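Side-chain contacts in uncharacterized protein (PDB 4XE7), which is a bacterial actin-like protein of the ParM type, probably assembling with nucleotide into filaments that segregate plasmid DNA: residues Glu3-Lys8 / Ala410-Gln415; Leu125-Leu130 / Leu168-Gly173. All coordinates share one frame; numbering follows the deposited sequence.

Contact 1 (Glu3-Lys8 / Ala410-Gln415); sequences EQMLSK and ANLLEQ
The two terminal helices of the chain, 2-7 and 402-418, meet here through a single methionine, M5, which reaches across to L412 and Q415. The junction is small, burying 105 Å² over both sides, and no hydrogen bond crosses it. M5 first runs straight out from its helix, with CG opposite the backbone N and the chain extended as far as SD; the last bond then bends (chi3 65°) and turns the methyl toward L412. CE thus comes to 3.6 Å from CD1 of L412, while SD lies 4.2 Å from the same CD1. The sulfur also rests 3.9 Å from CB of Q415, whose side chain runs at about a right angle to that of M5. Only this root of the glutamine touches the methionine. Beyond CB the Q415 chain is folded (chi2 -52°), and its amide returns over the preceding helical turn, where NE2 makes weak bonds to N411 O (3.5 Å) and N411 OD1 (3.1 Å). The neighbouring N411 amide is held from its other end, since its ND2 donates to G13 O and P149 O, tying the C-terminal helix to the start of strand 13-17 and to strand 145-154. L12 packs on M5, L412 and Q415 alike and so lines both helices at the junction. On the N-terminal side, K143 NZ takes up the carbonyl oxygens of L6 and K8. The short N-terminal helix thus packs on the C-terminal helix through one methionine, joining segments 402 residues apart in sequence beside the outer strands 13-17 and 145-154 of the large mixed sheet of an actin-like domain.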
loop_
_atom_site.group_PDB
_atom_site.type_symbol
_atom_site.label_atom_id
_atom_site.label_comp_id
_atom_site.label_asym_id
_atom_site.label_seq_id
_atom_site.Cartn_x
_atom_site.Cartn_y
_atom_site.Cartn_z
ATOM N N GLU A 3 -23.344 10.289 -5.398
ATOM C CA GLU A 3 -24.235 9.152 -5.590
ATOM C C GLU A 3 -24.568 8.887 -7.039
ATOM O O GLU A 3 -24.417 7.771 -7.499
ATOM C CB GLU A 3 -25.540 9.377 -4.846
ATOM C CG GLU A 3 -25.567 8.778 -3.480
ATOM C CD GLU A 3 -26.914 8.964 -2.834
ATOM O OE1 GLU A 3 -27.111 10.022 -2.192
ATOM O OE2 GLU A 3 -27.779 8.073 -3.011
ATOM N N GLN A 4 -25.067 9.917 -7.727
ATOM C CA GLN A 4 -25.426 9.830 -9.138
ATOM C C GLN A 4 -24.221 9.462 -9.984
ATOM O O GLN A 4 -24.321 8.680 -10.905
ATOM C CB GLN A 4 -25.994 11.156 -9.638
ATOM C CG GLN A 4 -27.436 11.436 -9.311
ATOM C CD GLN A 4 -27.886 12.758 -9.916
ATOM O OE1 GLN A 4 -27.163 13.759 -9.862
ATOM N NE2 GLN A 4 -29.074 12.767 -10.510
ATOM N N MET A 5 -23.081 10.064 -9.669
ATOM C CA MET A 5 -21.832 9.776 -10.360
ATOM C C MET A 5 -21.486 8.299 -10.258
ATOM O O MET A 5 -21.239 7.647 -11.269
ATOM C CB MET A 5 -20.685 10.637 -9.785
ATOM C CG MET A 5 -19.335 10.490 -10.489
ATOM S SD MET A 5 -17.957 11.248 -9.562
ATOM C CE MET A 5 -17.945 10.224 -8.096
ATOM N N LEU A 6 -21.466 7.773 -9.041
ATOM C CA LEU A 6 -20.991 6.410 -8.811
ATOM C C LEU A 6 -21.962 5.354 -9.324
ATOM O O LEU A 6 -21.550 4.239 -9.663
ATOM C CB LEU A 6 -20.724 6.179 -7.326
ATOM C CG LEU A 6 -19.613 7.017 -6.690
ATOM C CD1 LEU A 6 -19.549 6.783 -5.179
ATOM C CD2 LEU A 6 -18.278 6.714 -7.363
ATOM N N SER A 7 -23.246 5.693 -9.399
ATOM C CA SER A 7 -24.220 4.704 -9.847
ATOM C C SER A 7 -24.131 4.464 -11.361
ATOM O O SER A 7 -24.695 3.498 -11.870
ATOM C CB SER A 7 -25.645 5.122 -9.457
ATOM O OG SER A 7 -26.043 6.284 -10.158
ATOM N N LYS A 8 -23.418 5.327 -12.079
ATOM C CA LYS A 8 -23.258 5.151 -13.527
ATOM C C LYS A 8 -22.213 4.083 -13.868
ATOM O O LYS A 8 -21.480 3.619 -12.995
ATOM C CB LYS A 8 -22.876 6.481 -14.181
ATOM C CG LYS A 8 -23.923 7.558 -14.015
ATOM C CD LYS A 8 -23.486 8.872 -14.625
ATOM C CE LYS A 8 -24.606 9.899 -14.516
ATOM N NZ LYS A 8 -24.086 11.290 -14.360
ATOM N N ALA A 410 -8.019 13.507 -5.656
ATOM C CA ALA A 410 -7.804 14.434 -6.760
ATOM C C ALA A 410 -8.776 14.112 -7.884
ATOM O O ALA A 410 -9.366 15.012 -8.486
ATOM C CB ALA A 410 -6.355 14.364 -7.266
ATOM N N ASN A 411 -8.957 12.821 -8.147
ATOM C CA ASN A 411 -9.880 12.383 -9.192
ATOM C C ASN A 411 -11.337 12.776 -8.902
ATOM O O ASN A 411 -12.047 13.221 -9.796
ATOM C CB ASN A 411 -9.771 10.872 -9.387
ATOM C CG ASN A 411 -10.178 10.433 -10.788
ATOM O OD1 ASN A 411 -10.515 11.261 -11.642
ATOM N ND2 ASN A 411 -10.145 9.127 -11.031
ATOM N N LEU A 412 -11.777 12.609 -7.657
ATOM C CA LEU A 412 -13.132 13.004 -7.271
ATOM C C LEU A 412 -13.313 14.511 -7.442
ATOM O O LEU A 412 -14.296 14.968 -8.037
ATOM C CB LEU A 412 -13.437 12.588 -5.825
ATOM C CG LEU A 412 -14.794 13.059 -5.291
ATOM C CD1 LEU A 412 -15.929 12.543 -6.166
ATOM C CD2 LEU A 412 -15.000 12.622 -3.844
ATOM N N LEU A 413 -12.354 15.282 -6.937
ATOM C CA LEU A 413 -12.412 16.737 -7.049
ATOM C C LEU A 413 -12.459 17.188 -8.515
ATOM O O LEU A 413 -13.222 18.088 -8.882
ATOM C CB LEU A 413 -11.224 17.366 -6.330
ATOM C CG LEU A 413 -11.257 17.264 -4.804
ATOM C CD1 LEU A 413 -9.890 17.619 -4.211
ATOM C CD2 LEU A 413 -12.347 18.170 -4.237
ATOM N N GLU A 414 -11.665 16.538 -9.354
ATOM C CA GLU A 414 -11.701 16.793 -10.790
ATOM C C GLU A 414 -13.085 16.522 -11.411
ATOM O O GLU A 414 -13.590 17.336 -12.192
ATOM C CB GLU A 414 -10.636 15.955 -11.496
ATOM C CG GLU A 414 -10.622 16.114 -13.003
ATOM C CD GLU A 414 -10.488 17.565 -13.437
ATOM O OE1 GLU A 414 -9.734 18.324 -12.787
ATOM O OE2 GLU A 414 -11.146 17.945 -14.427
ATOM N N GLN A 415 -13.707 15.400 -11.060
ATOM C CA GLN A 415 -15.020 15.064 -11.633
ATOM C C GLN A 415 -16.107 16.011 -11.132
ATOM O O GLN A 415 -17.027 16.359 -11.882
ATOM C CB GLN A 415 -15.413 13.616 -11.316
ATOM C CG GLN A 415 -14.345 12.616 -11.634
ATOM C CD GLN A 415 -13.847 12.770 -13.054
ATOM O OE1 GLN A 415 -14.633 12.767 -13.989
ATOM N NE2 GLN A 415 -12.539 12.924 -13.218
#

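Contact 2 (Leu125-Leu130 / Leu168-Gly173); sequences LHLIPL and LEMLYG
L127 and L171 both carry CG on the side opposite the carbonyl carbon (chi1 -69° and -58°). This lets their CD2 methyls meet at 3.8 Å between helices 123-140 and 164-171. L130, one turn further along the first helix, takes the other course: its CG lies beside the carbonyl carbon (chi1 162°), and CD2 reaches 4.2 Å from CD2 of L171. CD2 of L171 therefore touches two leucines, and its side chain crosses both of theirs obliquely. M170 adds a looser touch. Its chain is extended through SD, and CE ends 4.2 Å from CD1 of L127, the second branch of that leucine. No polar group bridges the segments, whose nearest CA atoms, those of L127 and L171, are 9.0 Å apart; the helices therefore meet through the ends of their side chains. F150 of strand 145-154 completes the apolar cluster by packing on L130, L168 and L171, and S81 touches L127 while its OG bonds to M170 O. P129, whose nitrogen has no bond to the turn before, kinks the first helix between the two contacting leucines. I128 and P129, on the far side of that helix, pack on strands 33-45 and 90-93. The second helix ends directly after L171. Y172 N bonds to L168 O at 2.9 Å, and that same oxygen sits 3.1 Å above the Y172 ring plane, over the ring centre. The chain then straightens into strand 173-179, where the backbone of G173 bonds with I193, while L171 O is taken by H175 NE2. Buried leucine methyls between helices that pack on one mixed sheet make this an alpha/beta core contact, as in the subdomains of actin-like proteins.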
loop_
_atom_site.group_PDB
_atom_site.type_symbol
_atom_site.label_atom_id
_atom_site.label_comp_id
_atom_site.label_asym_id
_atom_site.label_seq_id
_atom_site.Cartn_x
_atom_site.Cartn_y
_atom_site.Cartn_z
ATOM N N LEU A 125 4.919 -5.119 -18.162
ATOM C CA LEU A 125 5.062 -5.456 -16.737
ATOM C C LEU A 125 4.136 -4.624 -15.846
ATOM O O LEU A 125 3.660 -5.099 -14.813
ATOM C CB LEU A 125 6.500 -5.240 -16.250
ATOM C CG LEU A 125 7.653 -5.994 -16.905
ATOM C CD1 LEU A 125 8.994 -5.535 -16.316
ATOM C CD2 LEU A 125 7.464 -7.501 -16.739
ATOM N N HIS A 126 3.913 -3.372 -16.236
ATOM C CA HIS A 126 3.184 -2.435 -15.394
ATOM C C HIS A 126 1.758 -2.220 -15.868
ATOM O O HIS A 126 0.877 -1.985 -15.054
ATOM C CB HIS A 126 3.954 -1.106 -15.315
ATOM C CG HIS A 126 5.309 -1.259 -14.692
ATOM N ND1 HIS A 126 5.490 -1.360 -13.328
ATOM C CD2 HIS A 126 6.534 -1.402 -15.245
ATOM C CE1 HIS A 126 6.774 -1.532 -13.070
ATOM N NE2 HIS A 126 7.430 -1.567 -14.213
ATOM N N LEU A 127 1.519 -2.324 -17.177
ATOM C CA LEU A 127 0.155 -2.165 -17.686
ATOM C C LEU A 127 -0.756 -3.331 -17.307
ATOM O O LEU A 127 -1.926 -3.131 -16.930
ATOM C CB LEU A 127 0.154 -2.004 -19.202
ATOM C CG LEU A 127 0.739 -0.685 -19.709
ATOM C CD1 LEU A 127 0.871 -0.717 -21.228
ATOM C CD2 LEU A 127 -0.107 0.496 -19.255
ATOM N N ILE A 128 -0.232 -4.546 -17.396
ATOM C CA ILE A 128 -1.060 -5.716 -17.119
ATOM C C ILE A 128 -1.584 -5.702 -15.665
ATOM O O ILE A 128 -2.782 -5.866 -15.453
ATOM C CB ILE A 128 -0.312 -7.013 -17.458
ATOM C CG1 ILE A 128 -0.241 -7.162 -18.992
ATOM C CG2 ILE A 128 -1.014 -8.211 -16.822
ATOM C CD1 ILE A 128 0.628 -8.301 -19.519
ATOM N N PRO A 129 -0.716 -5.457 -14.666
ATOM C CA PRO A 129 -1.280 -5.345 -13.317
ATOM C C PRO A 129 -2.185 -4.130 -13.128
ATOM O O PRO A 129 -3.154 -4.221 -12.374
ATOM C CB PRO A 129 -0.041 -5.239 -12.426
ATOM C CG PRO A 129 1.027 -5.955 -13.226
ATOM C CD PRO A 129 0.753 -5.526 -14.630
ATOM N N LEU A 130 -1.896 -3.027 -13.802
ATOM C CA LEU A 130 -2.762 -1.849 -13.697
ATOM C C LEU A 130 -4.164 -2.154 -14.227
ATOM O O LEU A 130 -5.155 -1.920 -13.537
ATOM C CB LEU A 130 -2.146 -0.657 -14.448
ATOM C CG LEU A 130 -3.077 0.504 -14.807
ATOM C CD1 LEU A 130 -3.376 1.385 -13.573
ATOM C CD2 LEU A 130 -2.512 1.349 -15.924
ATOM N N LEU A 168 -0.883 9.606 -20.416
ATOM C CA LEU A 168 -2.320 9.554 -20.603
ATOM C C LEU A 168 -2.699 9.041 -21.995
ATOM O O LEU A 168 -3.687 8.326 -22.135
ATOM C CB LEU A 168 -2.938 10.930 -20.353
ATOM C CG LEU A 168 -2.920 11.456 -18.910
ATOM C CD1 LEU A 168 -3.505 12.854 -18.840
ATOM C CD2 LEU A 168 -3.676 10.517 -17.947
ATOM N N GLU A 169 -1.906 9.405 -23.005
ATOM C CA GLU A 169 -2.164 9.035 -24.399
ATOM C C GLU A 169 -1.986 7.543 -24.629
ATOM O O GLU A 169 -2.699 6.925 -25.427
ATOM C CB GLU A 169 -1.232 9.818 -25.336
ATOM C CG GLU A 169 -1.881 10.994 -26.034
ATOM C CD GLU A 169 -3.022 10.566 -26.937
ATOM O OE1 GLU A 169 -2.958 9.445 -27.493
ATOM O OE2 GLU A 169 -3.983 11.350 -27.089
ATOM N N MET A 170 -0.998 6.981 -23.942
ATOM C CA MET A 170 -0.789 5.546 -23.886
ATOM C C MET A 170 -2.057 4.843 -23.385
ATOM O O MET A 170 -2.443 3.795 -23.906
ATOM C CB MET A 170 0.404 5.238 -22.973
ATOM C CG MET A 170 0.818 3.772 -22.869
ATOM S SD MET A 170 2.082 3.537 -21.587
ATOM C CE MET A 170 3.259 2.526 -22.477
ATOM N N LEU A 171 -2.719 5.452 -22.401
ATOM C CA LEU A 171 -3.854 4.819 -21.714
ATOM C C LEU A 171 -5.233 5.056 -22.339
ATOM O O LEU A 171 -6.153 4.266 -22.124
ATOM C CB LEU A 171 -3.898 5.294 -20.262
ATOM C CG LEU A 171 -2.630 5.019 -19.465
ATOM C CD1 LEU A 171 -2.808 5.489 -18.031
ATOM C CD2 LEU A 171 -2.334 3.528 -19.490
ATOM N N TYR A 172 -5.390 6.145 -23.084
ATOM C CA TYR A 172 -6.688 6.461 -23.671
ATOM C C TYR A 172 -7.160 5.323 -24.562
ATOM O O TYR A 172 -6.353 4.649 -25.203
ATOM C CB TYR A 172 -6.626 7.757 -24.485
ATOM C CG TYR A 172 -6.422 9.009 -23.663
ATOM C CD1 TYR A 172 -6.900 9.097 -22.360
ATOM C CD2 TYR A 172 -5.755 10.107 -24.195
ATOM C CE1 TYR A 172 -6.716 10.246 -21.608
ATOM C CE2 TYR A 172 -5.568 11.255 -23.457
ATOM C CZ TYR A 172 -6.049 11.322 -22.165
ATOM O OH TYR A 172 -5.860 12.466 -21.427
ATOM N N GLY A 173 -8.467 5.103 -24.588
ATOM C CA GLY A 173 -9.029 4.085 -25.446
ATOM C C GLY A 173 -9.770 2.996 -24.706
ATOM O O GLY A 173 -10.126 3.125 -23.527
#

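Both contacts join helices without a polar bond between the segments, and each brings in a methionine, but they lie at different depths. Contact 2 is buried, a leucine cluster with M170 added at its margin; contact 1 is partly buried, and there the methionine itself carries the link while polar groups close by settle the glutamine and asparagine. No helix is common to the two. What they share is strand 145-154: F150 packs on L130 and L171 of contact 2, and P149 and S151 touch Q415 and N411 of contact 1. Their centres are 21 Å apart, and their nearest atoms, about 9 Å apart, do not touch.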